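Local coordinates for triphenylmethane reductase (PDB 2JL1), which binds NADP(H) and probably uses it to reduce triphenylmethane dyes, a reaction of interest for bioremediation, at residues 62-67 / 88-93; 102-107 / 122-127; 144-149 / 242-247; 212-215 / 220-223. All coordinates share one frame; numbering follows the deposited sequence.

Interaction 1 (62-67 / 88-93)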
loop_
_atom_site.group_PDB
_atom_site.type_symbol
_atom_site.label_atom_id
_atom_site.label_comp_id
_atom_site.label_asym_id
_atom_site.label_seq_id
_atom_site.Cartn_x
_atom_site.Cartn_y
_atom_site.Cartn_z
ATOM N N LYS A 62 3.970 -15.251 -17.599
ATOM C CA LYS A 62 3.498 -15.899 -18.821
ATOM C C LYS A 62 2.033 -15.560 -19.144
ATOM O O LYS A 62 1.703 -15.294 -20.303
ATOM C CB LYS A 62 3.699 -17.413 -18.718
ATOM C CG LYS A 62 5.143 -17.810 -18.387
ATOM C CD LYS A 62 5.262 -19.272 -17.969
ATOM C CE LYS A 62 6.535 -19.486 -17.153
ATOM N NZ LYS A 62 6.998 -20.918 -17.161
ATOM N N ALA A 63 1.163 -15.553 -18.130
ATOM C CA ALA A 63 -0.252 -15.251 -18.345
ATOM C C ALA A 63 -0.498 -13.829 -18.860
ATOM O O ALA A 63 -1.387 -13.598 -19.694
ATOM C CB ALA A 63 -1.067 -15.527 -17.080
ATOM N N PHE A 64 0.298 -12.879 -18.372
ATOM C CA PHE A 64 0.124 -11.482 -18.744
ATOM C C PHE A 64 0.876 -11.115 -20.022
ATOM O O PHE A 64 0.758 -9.982 -20.489
ATOM C CB PHE A 64 0.582 -10.538 -17.615
ATOM C CG PHE A 64 -0.192 -10.668 -16.330
ATOM C CD1 PHE A 64 -1.443 -11.278 -16.294
ATOM C CD2 PHE A 64 0.319 -10.130 -15.154
ATOM C CE1 PHE A 64 -2.152 -11.384 -15.089
ATOM C CE2 PHE A 64 -0.382 -10.213 -13.953
ATOM C CZ PHE A 64 -1.620 -10.837 -13.915
ATOM N N ALA A 65 1.665 -12.051 -20.558
ATOM C CA ALA A 65 2.452 -11.813 -21.770
ATOM C C ALA A 65 1.541 -11.298 -22.863
ATOM O O ALA A 65 0.583 -11.952 -23.231
ATOM C CB ALA A 65 3.139 -13.089 -22.225
ATOM N N GLY A 66 1.817 -10.103 -23.350
ATOM C CA GLY A 66 1.084 -9.570 -24.478
ATOM C C GLY A 66 -0.310 -9.041 -24.217
ATOM O O GLY A 66 -0.981 -8.640 -25.162
ATOM N N VAL A 67 -0.773 -9.019 -22.962
ATOM C CA VAL A 67 -2.116 -8.462 -22.712
ATOM C C VAL A 67 -2.117 -6.934 -22.655
ATOM O O VAL A 67 -1.249 -6.305 -22.031
ATOM C CB VAL A 67 -2.933 -9.160 -21.545
ATOM C CG1 VAL A 67 -2.528 -10.609 -21.360
ATOM C CG2 VAL A 67 -2.832 -8.423 -20.255
ATOM N N ALA A 88 1.039 -7.940 -4.576
ATOM C CA ALA A 88 2.299 -7.331 -5.011
ATOM C C ALA A 88 2.937 -8.115 -6.166
ATOM O O ALA A 88 3.469 -7.510 -7.093
ATOM C CB ALA A 88 3.283 -7.175 -3.861
ATOM N N ASN A 89 2.874 -9.449 -6.100
ATOM C CA ASN A 89 3.328 -10.313 -7.199
ATOM C C ASN A 89 2.559 -10.043 -8.485
ATOM O O ASN A 89 3.155 -10.020 -9.567
ATOM C CB ASN A 89 3.153 -11.804 -6.872
ATOM C CG ASN A 89 4.085 -12.304 -5.795
ATOM O OD1 ASN A 89 5.156 -11.740 -5.529
ATOM N ND2 ASN A 89 3.679 -13.422 -5.166
ATOM N N VAL A 90 1.235 -9.865 -8.378
ATOM C CA VAL A 90 0.407 -9.581 -9.561
ATOM C C VAL A 90 0.847 -8.285 -10.249
ATOM O O VAL A 90 1.083 -8.255 -11.463
ATOM C CB VAL A 90 -1.105 -9.519 -9.213
ATOM C CG1 VAL A 90 -1.913 -9.013 -10.396
ATOM C CG2 VAL A 90 -1.602 -10.910 -8.806
ATOM N N VAL A 91 0.956 -7.221 -9.466
ATOM C CA VAL A 91 1.326 -5.894 -9.965
ATOM C C VAL A 91 2.707 -5.942 -10.618
ATOM O O VAL A 91 2.894 -5.370 -11.703
ATOM C CB VAL A 91 1.281 -4.846 -8.822
ATOM C CG1 VAL A 91 1.747 -3.480 -9.298
ATOM C CG2 VAL A 91 -0.123 -4.752 -8.260
ATOM N N LYS A 92 3.664 -6.632 -9.992
ATOM C CA LYS A 92 5.017 -6.706 -10.590
ATOM C C LYS A 92 4.995 -7.475 -11.905
ATOM O O LYS A 92 5.631 -7.060 -12.873
ATOM C CB LYS A 92 6.040 -7.340 -9.659
ATOM C CG LYS A 92 7.484 -7.097 -10.130
ATOM C CD LYS A 92 8.464 -7.900 -9.349
ATOM C CE LYS A 92 9.875 -7.675 -9.887
ATOM N NZ LYS A 92 10.066 -8.522 -11.089
ATOM N N ALA A 93 4.265 -8.592 -11.933
ATOM C CA ALA A 93 4.092 -9.381 -13.164
ATOM C C ALA A 93 3.466 -8.539 -14.285
ATOM O O ALA A 93 3.959 -8.537 -15.434
ATOM C CB ALA A 93 3.277 -10.625 -12.900
#
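The turn after helix 57-63 brings Phe64 CA to 7.2 Å from Ala93 CA of helix 80-96, the nearest CA pair of the two segments. It is a type II beta turn from Phe64 to Val67, with Gly66 at a positive phi of 77°, and Val67 N donates to Phe64 O at its close. Phe64 starts the turn and sends its ring toward the helix: CG lies anti to the carbonyl carbon (chi1 -62°), and the CD2-CE2-CZ side meets the helix. The ring is edge-on, with both Val90 O and Ala93 C near its plane. CE2 of Phe64 lies 3.5 Å from Val90 O, a carbonyl of the helix backbone, while CD2 of Phe64 is 3.6 Å from Ala93 C. The Ala93 methyl, CB, sits 3.8 Å from Phe64 CD2. In this NADP-binding Rossmann-type domain both helices belong to crossovers around the parallel sheet, and the buried ring also touches Ile32 and Leu70 of strands 29-33 and 69-72. Phe64 and Val90 cross at about a right angle, Val90 CG1 standing 4.0 Å from Phe64 CZ. Val90 directs this methyl to the ring through a chi1 of 171°, which puts CG1 opposite the backbone N. The Val90 side chain also packs on Tyr54, a residue of the NADP(+) site, whereas Ala88, Asn89 and Lys92 pack against the second subunit.

Interaction 2 (102-107 / 122-127)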
loop_
_atom_site.group_PDB
_atom_site.type_symbol
_atom_site.label_atom_id
_atom_site.label_comp_id
_atom_site.label_asym_id
_atom_site.label_seq_id
_atom_site.Cartn_x
_atom_site.Cartn_y
_atom_site.Cartn_z
ATOM N N ILE A 102 -4.369 -1.163 -16.477
ATOM C CA ILE A 102 -4.782 -2.037 -15.395
ATOM C C ILE A 102 -6.021 -1.503 -14.648
ATOM O O ILE A 102 -6.013 -0.376 -14.153
ATOM C CB ILE A 102 -3.610 -2.319 -14.427
ATOM C CG1 ILE A 102 -4.018 -3.300 -13.333
ATOM C CG2 ILE A 102 -3.086 -1.027 -13.804
ATOM C CD1 ILE A 102 -2.867 -4.218 -12.919
ATOM N N ALA A 103 -7.071 -2.322 -14.572
ATOM C CA ALA A 103 -8.230 -2.058 -13.695
ATOM C C ALA A 103 -8.143 -2.993 -12.496
ATOM O O ALA A 103 -7.848 -4.180 -12.677
ATOM C CB ALA A 103 -9.551 -2.297 -14.434
ATOM N N TYR A 104 -8.446 -2.474 -11.303
ATOM C CA TYR A 104 -8.341 -3.222 -10.059
ATOM C C TYR A 104 -9.645 -3.094 -9.226
ATOM O O TYR A 104 -10.140 -1.989 -9.003
ATOM C CB TYR A 104 -7.126 -2.737 -9.239
ATOM C CG TYR A 104 -7.078 -3.360 -7.848
ATOM C CD1 TYR A 104 -6.909 -4.745 -7.681
ATOM C CD2 TYR A 104 -7.274 -2.582 -6.715
ATOM C CE1 TYR A 104 -6.906 -5.329 -6.413
ATOM C CE2 TYR A 104 -7.277 -3.160 -5.432
ATOM C CZ TYR A 104 -7.102 -4.521 -5.301
ATOM O OH TYR A 104 -7.119 -5.077 -4.058
ATOM N N THR A 105 -10.192 -4.228 -8.787
ATOM C CA THR A 105 -11.384 -4.252 -7.944
ATOM C C THR A 105 -10.990 -3.999 -6.490
ATOM O O THR A 105 -10.571 -4.933 -5.758
ATOM C CB THR A 105 -12.146 -5.605 -8.029
ATOM O OG1 THR A 105 -11.279 -6.662 -7.634
ATOM C CG2 THR A 105 -12.657 -5.846 -9.461
ATOM N N GLY A 106 -11.148 -2.746 -6.082
ATOM C CA GLY A 106 -10.798 -2.283 -4.733
ATOM C C GLY A 106 -12.048 -2.238 -3.878
ATOM O O GLY A 106 -12.953 -3.049 -4.049
ATOM N N TYR A 107 -12.081 -1.311 -2.939
ATOM C CA TYR A 107 -13.161 -1.260 -1.958
ATOM C C TYR A 107 -13.511 0.215 -1.788
ATOM O O TYR A 107 -12.618 1.046 -1.599
ATOM C CB TYR A 107 -12.704 -1.930 -0.661
ATOM C CG TYR A 107 -13.716 -1.947 0.459
ATOM C CD1 TYR A 107 -14.973 -2.546 0.282
ATOM C CD2 TYR A 107 -13.412 -1.387 1.701
ATOM C CE1 TYR A 107 -15.929 -2.572 1.318
ATOM C CE2 TYR A 107 -14.361 -1.408 2.757
ATOM C CZ TYR A 107 -15.617 -2.011 2.549
ATOM O OH TYR A 107 -16.569 -2.040 3.562
ATOM N N LEU A 122 -5.971 -0.556 -0.301
ATOM C CA LEU A 122 -5.187 0.704 -0.407
ATOM C C LEU A 122 -3.699 0.417 -0.707
ATOM O O LEU A 122 -3.080 1.105 -1.537
ATOM C CB LEU A 122 -5.348 1.540 0.854
ATOM C CG LEU A 122 -6.709 2.259 0.999
ATOM C CD1 LEU A 122 -7.041 2.534 2.490
ATOM C CD2 LEU A 122 -6.722 3.554 0.187
ATOM N N ALA A 123 -3.142 -0.614 -0.067
ATOM C CA ALA A 123 -1.758 -1.038 -0.337
ATOM C C ALA A 123 -1.613 -1.430 -1.808
ATOM O O ALA A 123 -0.613 -1.085 -2.468
ATOM C CB ALA A 123 -1.343 -2.208 0.597
ATOM N N THR A 124 -2.624 -2.133 -2.333
ATOM C CA THR A 124 -2.611 -2.618 -3.719
ATOM C C THR A 124 -2.746 -1.468 -4.715
ATOM O O THR A 124 -2.029 -1.421 -5.731
ATOM C CB THR A 124 -3.709 -3.695 -3.935
ATOM O OG1 THR A 124 -3.471 -4.757 -2.999
ATOM C CG2 THR A 124 -3.658 -4.239 -5.381
ATOM N N GLU A 125 -3.633 -0.522 -4.414
ATOM C CA GLU A 125 -3.734 0.705 -5.220
ATOM C C GLU A 125 -2.384 1.451 -5.307
ATOM O O GLU A 125 -1.955 1.833 -6.398
ATOM C CB GLU A 125 -4.813 1.649 -4.684
ATOM C CG GLU A 125 -6.248 1.246 -5.086
ATOM C CD GLU A 125 -7.311 2.260 -4.655
ATOM O OE1 GLU A 125 -6.965 3.431 -4.312
ATOM O OE2 GLU A 125 -8.511 1.870 -4.676
ATOM N N TYR A 126 -1.731 1.669 -4.164
ATOM C CA TYR A 126 -0.399 2.278 -4.160
ATOM C C TYR A 126 0.641 1.478 -4.916
ATOM O O TYR A 126 1.491 2.071 -5.594
ATOM C CB TYR A 126 0.077 2.596 -2.739
ATOM C CG TYR A 126 -0.546 3.833 -2.199
ATOM C CD1 TYR A 126 -0.235 5.089 -2.756
ATOM C CD2 TYR A 126 -1.454 3.782 -1.153
ATOM C CE1 TYR A 126 -0.816 6.251 -2.270
ATOM C CE2 TYR A 126 -2.029 4.948 -0.651
ATOM C CZ TYR A 126 -1.706 6.172 -1.225
ATOM O OH TYR A 126 -2.265 7.325 -0.746
ATOM N N ALA A 127 0.583 0.147 -4.825
ATOM C CA ALA A 127 1.443 -0.710 -5.641
ATOM C C ALA A 127 1.244 -0.471 -7.145
ATOM O O ALA A 127 2.206 -0.321 -7.893
ATOM C CB ALA A 127 1.238 -2.201 -5.298
HETATM O O HOH W 1 -9.838 -0.025 -6.723
HETATM O O HOH W 2 -9.854 0.554 -2.711
#
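Thr124 lays its methyl over one face of the Tyr104 ring, a CH-pi contact in which Thr124 CG2 is 3.6 Å from the ring centroid and 19° off the ring normal. The methyl is displaced toward the hydroxyl end, its nearest ring atom being Tyr104 CZ at 3.5 Å. Two torsions bring the groups together: CG of Tyr104 is anti to its backbone N (chi1 172°), reaching from the strand toward the helix, and in Thr124 the methyl takes the position opposite N while OG1 turns back along its own helix to Val120 O. The phenol OH is hydrogen-bonded to His121 ND1. Strand 101-107 and helix 117-130 are the first two elements of a beta-alpha-beta crossover completed by strand 135-140, in the parallel sheet of the Rossmann-type fold. Glu125 CG approaches the ring obliquely, 4.3 Å from Tyr104 CD2, before the chain carries on to its carboxylate. Its OE2 is linked to the strand through two waters: water 1 donates to Glu125 OE2 and to Tyr104 O, 3.0 Å from the latter, and water 2 donates to OE2 over 2.7 Å while accepting from Tyr107 N. The same carboxylate oxygen forms a salt bridge with NE of Arg139, which probably stabilises the buried charge.

Interaction 3 (144-149 / 242-247). Unlike the reference sequence in segment 242-247: Thr245 (reference Ala).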
loop_
_atom_site.group_PDB
_atom_site.type_symbol
_atom_site.label_atom_id
_atom_site.label_comp_id
_atom_site.label_asym_id
_atom_site.label_seq_id
_atom_site.Cartn_x
_atom_site.Cartn_y
_atom_site.Cartn_z
ATOM N N THR A 144 -24.482 -7.006 -2.516
ATOM C CA THR A 144 -25.859 -7.245 -2.057
ATOM C C THR A 144 -26.097 -8.755 -1.907
ATOM O O THR A 144 -26.808 -9.184 -1.000
ATOM C CB THR A 144 -26.845 -6.658 -3.055
ATOM O OG1 THR A 144 -26.571 -5.267 -3.193
ATOM C CG2 THR A 144 -28.310 -6.853 -2.613
ATOM N N ASP A 145 -25.449 -9.544 -2.779
ATOM C CA ASP A 145 -25.586 -11.024 -2.809
ATOM C C ASP A 145 -25.139 -11.671 -1.513
ATOM O O ASP A 145 -25.575 -12.766 -1.208
ATOM C CB ASP A 145 -24.759 -11.666 -3.959
ATOM C CG ASP A 145 -24.772 -10.854 -5.242
ATOM O OD1 ASP A 145 -24.391 -9.669 -5.224
ATOM O OD2 ASP A 145 -25.122 -11.418 -6.308
ATOM N N PHE A 146 -24.276 -10.992 -0.750
ATOM C CA PHE A 146 -23.816 -11.499 0.543
ATOM C C PHE A 146 -25.003 -11.583 1.493
ATOM O O PHE A 146 -25.125 -12.544 2.238
ATOM C CB PHE A 146 -22.695 -10.627 1.139
ATOM C CG PHE A 146 -22.137 -11.156 2.437
ATOM C CD1 PHE A 146 -21.294 -12.275 2.441
ATOM C CD2 PHE A 146 -22.466 -10.556 3.651
ATOM C CE1 PHE A 146 -20.781 -12.780 3.632
ATOM C CE2 PHE A 146 -21.971 -11.067 4.857
ATOM C CZ PHE A 146 -21.116 -12.180 4.837
ATOM N N PHE A 147 -25.910 -10.606 1.399
ATOM C CA PHE A 147 -27.053 -10.475 2.304
ATOM C C PHE A 147 -28.375 -11.035 1.712
ATOM O O PHE A 147 -29.280 -11.457 2.433
ATOM C CB PHE A 147 -27.244 -8.992 2.646
ATOM C CG PHE A 147 -25.981 -8.303 3.098
ATOM C CD1 PHE A 147 -25.460 -8.548 4.358
ATOM C CD2 PHE A 147 -25.298 -7.437 2.245
ATOM C CE1 PHE A 147 -24.283 -7.903 4.794
ATOM C CE2 PHE A 147 -24.123 -6.796 2.665
ATOM C CZ PHE A 147 -23.609 -7.044 3.925
ATOM N N VAL A 148 -28.474 -11.024 0.390
ATOM C CA VAL A 148 -29.719 -11.343 -0.281
ATOM C C VAL A 148 -29.439 -12.475 -1.262
ATOM O O VAL A 148 -28.902 -12.267 -2.339
ATOM C CB VAL A 148 -30.300 -10.116 -1.017
ATOM C CG1 VAL A 148 -31.624 -10.468 -1.691
ATOM C CG2 VAL A 148 -30.495 -8.932 -0.048
ATOM N N ASN A 149 -29.815 -13.680 -0.859
ATOM C CA ASN A 149 -29.494 -14.891 -1.601
ATOM C C ASN A 149 -30.521 -15.923 -1.183
ATOM O O ASN A 149 -31.420 -15.599 -0.384
ATOM C CB ASN A 149 -28.050 -15.362 -1.308
ATOM C CG ASN A 149 -27.745 -15.442 0.184
ATOM O OD1 ASN A 149 -28.402 -16.174 0.929
ATOM N ND2 ASN A 149 -26.758 -14.676 0.628
ATOM N N GLU A 242 -17.500 -21.535 12.748
ATOM C CA GLU A 242 -17.049 -20.435 13.617
ATOM C C GLU A 242 -16.235 -19.298 12.984
ATOM O O GLU A 242 -16.431 -18.140 13.372
ATOM C CB GLU A 242 -16.363 -20.961 14.888
ATOM C CG GLU A 242 -17.355 -21.291 16.020
ATOM C CD GLU A 242 -16.921 -22.450 16.932
ATOM O OE1 GLU A 242 -15.993 -23.216 16.559
ATOM O OE2 GLU A 242 -17.530 -22.601 18.021
ATOM N N PRO A 243 -15.313 -19.614 12.047
ATOM C CA PRO A 243 -14.629 -18.548 11.308
ATOM C C PRO A 243 -15.557 -17.677 10.455
ATOM O O PRO A 243 -15.446 -16.457 10.512
ATOM C CB PRO A 243 -13.652 -19.313 10.404
ATOM C CG PRO A 243 -13.483 -20.629 11.058
ATOM C CD PRO A 243 -14.807 -20.944 11.661
ATOM N N PHE A 244 -16.442 -18.281 9.665
ATOM C CA PHE A 244 -17.341 -17.499 8.804
ATOM C C PHE A 244 -18.404 -16.757 9.629
ATOM O O PHE A 244 -18.810 -15.654 9.288
ATOM C CB PHE A 244 -17.989 -18.365 7.712
ATOM C CG PHE A 244 -18.687 -17.565 6.630
ATOM C CD1 PHE A 244 -17.949 -16.833 5.689
ATOM C CD2 PHE A 244 -20.082 -17.538 6.552
ATOM C CE1 PHE A 244 -18.589 -16.085 4.693
ATOM C CE2 PHE A 244 -20.730 -16.798 5.560
ATOM C CZ PHE A 244 -19.974 -16.067 4.625
ATOM N N THR A 245 -18.827 -17.360 10.731
ATOM C CA THR A 245 -19.812 -16.738 11.603
ATOM C C THR A 245 -19.254 -15.461 12.258
ATOM O O THR A 245 -19.966 -14.466 12.447
ATOM C CB THR A 245 -20.329 -17.738 12.639
ATOM O OG1 THR A 245 -21.591 -17.294 13.128
ATOM C CG2 THR A 245 -19.380 -17.871 13.797
ATOM N N GLU A 246 -17.962 -15.517 12.574
ATOM C CA GLU A 246 -17.204 -14.398 13.096
ATOM C C GLU A 246 -17.067 -13.301 12.049
ATOM O O GLU A 246 -17.224 -12.128 12.381
ATOM C CB GLU A 246 -15.822 -14.877 13.563
ATOM C CG GLU A 246 -14.741 -13.817 13.601
ATOM C CD GLU A 246 -14.961 -12.776 14.672
ATOM O OE1 GLU A 246 -15.390 -13.158 15.788
ATOM O OE2 GLU A 246 -14.684 -11.576 14.395
ATOM N N ILE A 247 -16.774 -13.680 10.801
ATOM C CA ILE A 247 -16.638 -12.716 9.702
ATOM C C ILE A 247 -17.970 -11.986 9.445
ATOM O O ILE A 247 -18.013 -10.769 9.261
ATOM C CB ILE A 247 -16.205 -13.406 8.367
ATOM C CG1 ILE A 247 -14.943 -14.268 8.540
ATOM C CG2 ILE A 247 -16.039 -12.356 7.241
ATOM C CD1 ILE A 247 -13.638 -13.509 8.792
#
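Phe146 and Phe244 are the two residues that touch, and their side chains come from opposite directions across a wide backbone gap: the nearest pair of CA atoms, Phe146 CA and Ile247 CA, is 11.7 Å apart. Along helix 242-256, Glu242 and Pro243 open the helix, Glu242 O accepting from Glu246 N and Pro243 O from Ile247 N. Phe244 follows, with CG anti to the backbone N (chi1 -168°), so that the ring extends to Phe146, where Phe244 CZ meets Phe146 CE1 at 3.5 Å. The planes stand at 65° and the centroids are 6.0 Å apart, an oblique aromatic pair. The contact joins the short, weakly bonded helix 144-147, just after strand 135-140 of the Rossmann-type sheet, to a helix from the C-terminal part of the chain. It lies beside the cofactor site: the Phe146 side chain is about 5 Å from bound NADP, and Tyr143 and Arg175, both NADP(+)-binding residues, are close by. Thr245, which differs from the reference Ala, turns its hydroxyl to Lys232 O, and Glu246 pairs with Lys232 NZ, tying this helix to helix 228-237. Farther along the same helix, Thr248 and Ile251 also pack on Phe146. Within the first segment, Phe146 CD2 lies 3.4 Å above the plane of the Phe147 ring, offset toward its rim, and Asn149 ND2 closes the turn by donating to Asp145 O at 2.9 Å with a nearly straight angle of 169°.

Interaction 4 (212-215 / 220-223)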
loop_
_atom_site.group_PDB
_atom_site.type_symbol
_atom_site.label_atom_id
_atom_site.label_comp_id
_atom_site.label_asym_id
_atom_site.label_seq_id
_atom_site.Cartn_x
_atom_site.Cartn_y
_atom_site.Cartn_z
ATOM N N ILE A 212 -39.377 -5.839 2.742
ATOM C CA ILE A 212 -39.374 -6.324 1.366
ATOM C C ILE A 212 -39.542 -7.844 1.286
ATOM O O ILE A 212 -40.330 -8.326 0.471
ATOM C CB ILE A 212 -38.094 -5.870 0.597
ATOM C CG1 ILE A 212 -38.136 -4.356 0.318
ATOM C CG2 ILE A 212 -37.945 -6.618 -0.697
ATOM C CD1 ILE A 212 -36.760 -3.775 -0.030
ATOM N N LEU A 213 -38.811 -8.604 2.109
ATOM C CA LEU A 213 -38.984 -10.072 2.158
ATOM C C LEU A 213 -40.421 -10.472 2.541
ATOM O O LEU A 213 -40.986 -11.438 1.986
ATOM C CB LEU A 213 -37.996 -10.683 3.148
ATOM C CG LEU A 213 -37.630 -12.173 3.191
ATOM C CD1 LEU A 213 -37.427 -12.775 1.803
ATOM C CD2 LEU A 213 -36.374 -12.335 4.066
ATOM N N SER A 214 -40.988 -9.768 3.520
ATOM C CA SER A 214 -42.401 -9.913 3.885
ATOM C C SER A 214 -43.353 -9.685 2.699
ATOM O O SER A 214 -44.250 -10.498 2.450
ATOM C CB SER A 214 -42.742 -8.928 5.008
ATOM O OG SER A 214 -42.013 -9.243 6.180
ATOM N N GLU A 215 -43.136 -8.591 1.959
ATOM C CA GLU A 215 -43.950 -8.248 0.785
ATOM C C GLU A 215 -43.882 -9.302 -0.306
ATOM O O GLU A 215 -44.913 -9.737 -0.783
ATOM C CB GLU A 215 -43.561 -6.880 0.201
ATOM C CG GLU A 215 -44.124 -5.706 0.980
ATOM C CD GLU A 215 -43.322 -4.421 0.814
ATOM O OE1 GLU A 215 -42.476 -4.331 -0.111
ATOM O OE2 GLU A 215 -43.546 -3.482 1.614
ATOM N N LYS A 220 -44.828 -12.691 7.208
ATOM C CA LYS A 220 -44.301 -11.644 8.065
ATOM C C LYS A 220 -42.916 -12.036 8.533
ATOM O O LYS A 220 -42.749 -13.069 9.185
ATOM C CB LYS A 220 -45.218 -11.436 9.277
ATOM C CG LYS A 220 -44.793 -10.321 10.231
ATOM C CD LYS A 220 -44.635 -8.977 9.496
ATOM C CE LYS A 220 -44.057 -7.900 10.405
ATOM N NZ LYS A 220 -43.553 -6.709 9.647
ATOM N N VAL A 221 -41.926 -11.227 8.168
ATOM C CA VAL A 221 -40.537 -11.431 8.608
ATOM C C VAL A 221 -40.123 -10.119 9.301
ATOM O O VAL A 221 -40.304 -9.052 8.732
ATOM C CB VAL A 221 -39.591 -11.736 7.396
ATOM C CG1 VAL A 221 -38.114 -11.856 7.842
ATOM C CG2 VAL A 221 -40.027 -12.976 6.648
ATOM N N VAL A 222 -39.601 -10.200 10.525
ATOM C CA VAL A 222 -39.066 -9.019 11.213
ATOM C C VAL A 222 -37.532 -9.023 11.179
ATOM O O VAL A 222 -36.904 -10.069 11.010
ATOM C CB VAL A 222 -39.566 -8.893 12.697
ATOM C CG1 VAL A 222 -41.094 -8.862 12.768
ATOM C CG2 VAL A 222 -39.032 -10.006 13.559
ATOM N N HIS A 223 -36.924 -7.849 11.292
ATOM C CA HIS A 223 -35.508 -7.789 11.582
ATOM C C HIS A 223 -35.371 -7.838 13.099
ATOM O O HIS A 223 -35.921 -6.996 13.792
ATOM C CB HIS A 223 -34.903 -6.515 11.027
ATOM C CG HIS A 223 -33.467 -6.302 11.406
ATOM N ND1 HIS A 223 -32.958 -5.052 11.689
ATOM C CD2 HIS A 223 -32.443 -7.169 11.567
ATOM C CE1 HIS A 223 -31.679 -5.158 11.998
ATOM N NE2 HIS A 223 -31.340 -6.432 11.926
#
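A hydrogen bond from Val221 N to Ser214 OG, 2.8 Å long with an N-H...O angle of 160°, joins the two segments. The hydroxyl is placed for this by a chi1 of -64°, which sets OG opposite the carbonyl carbon and beside the serine's own N. From there it also hydrogen-bonds to Ala210 O one turn back in the helix, so that one side-chain oxygen links helix backbone to the incoming chain. The chains are close here, Ser214 CA lying 4.9 Å from Lys220 CA. The two segments form a tight helix-to-strand connection: helix 206-217 ends, the chain reverses within a few residues, and strand 222-225 departs, to pair in parallel with strand 160-163 in a small two-stranded sheet apart from the main one. Apolar packing supplies the rest. Leu213 and Val221 both point toward the opposite segment and meet obliquely, Leu213 CD2 being 4.2 Å from Val221 CG1, and both also touch Ile161 of the neighbouring strand. Leu213 further packs on Leu285 of helix 277-285. Lys220 adds a looser contact, its aliphatic CD 4.2 Å from Ser214 OG at the exposed margin.

Overall arrangement
Interactions 1 and 2 are buried and belong to the same Rossmann-type domain: helix 80-96 and strand 101-107 are consecutive, the two contacts touch through Val91 CG1 and Ala127 O, and both reach the second subunit. Interactions 3 and 4 lie across the centre of the chain, without touching the second subunit, with nearest atoms about 7 Å apart; interaction 3 is a surface contact and interaction 4 partly buried. A ring edge meets helix backbone and methyls in interaction 1, a ring face takes a methyl in interaction 2, with bridging waters and a carboxylate, two phenylalanines meet beside the cofactor in interaction 3, and a serine hydroxyl joins apolar packing in interaction 4, away from the cofactor.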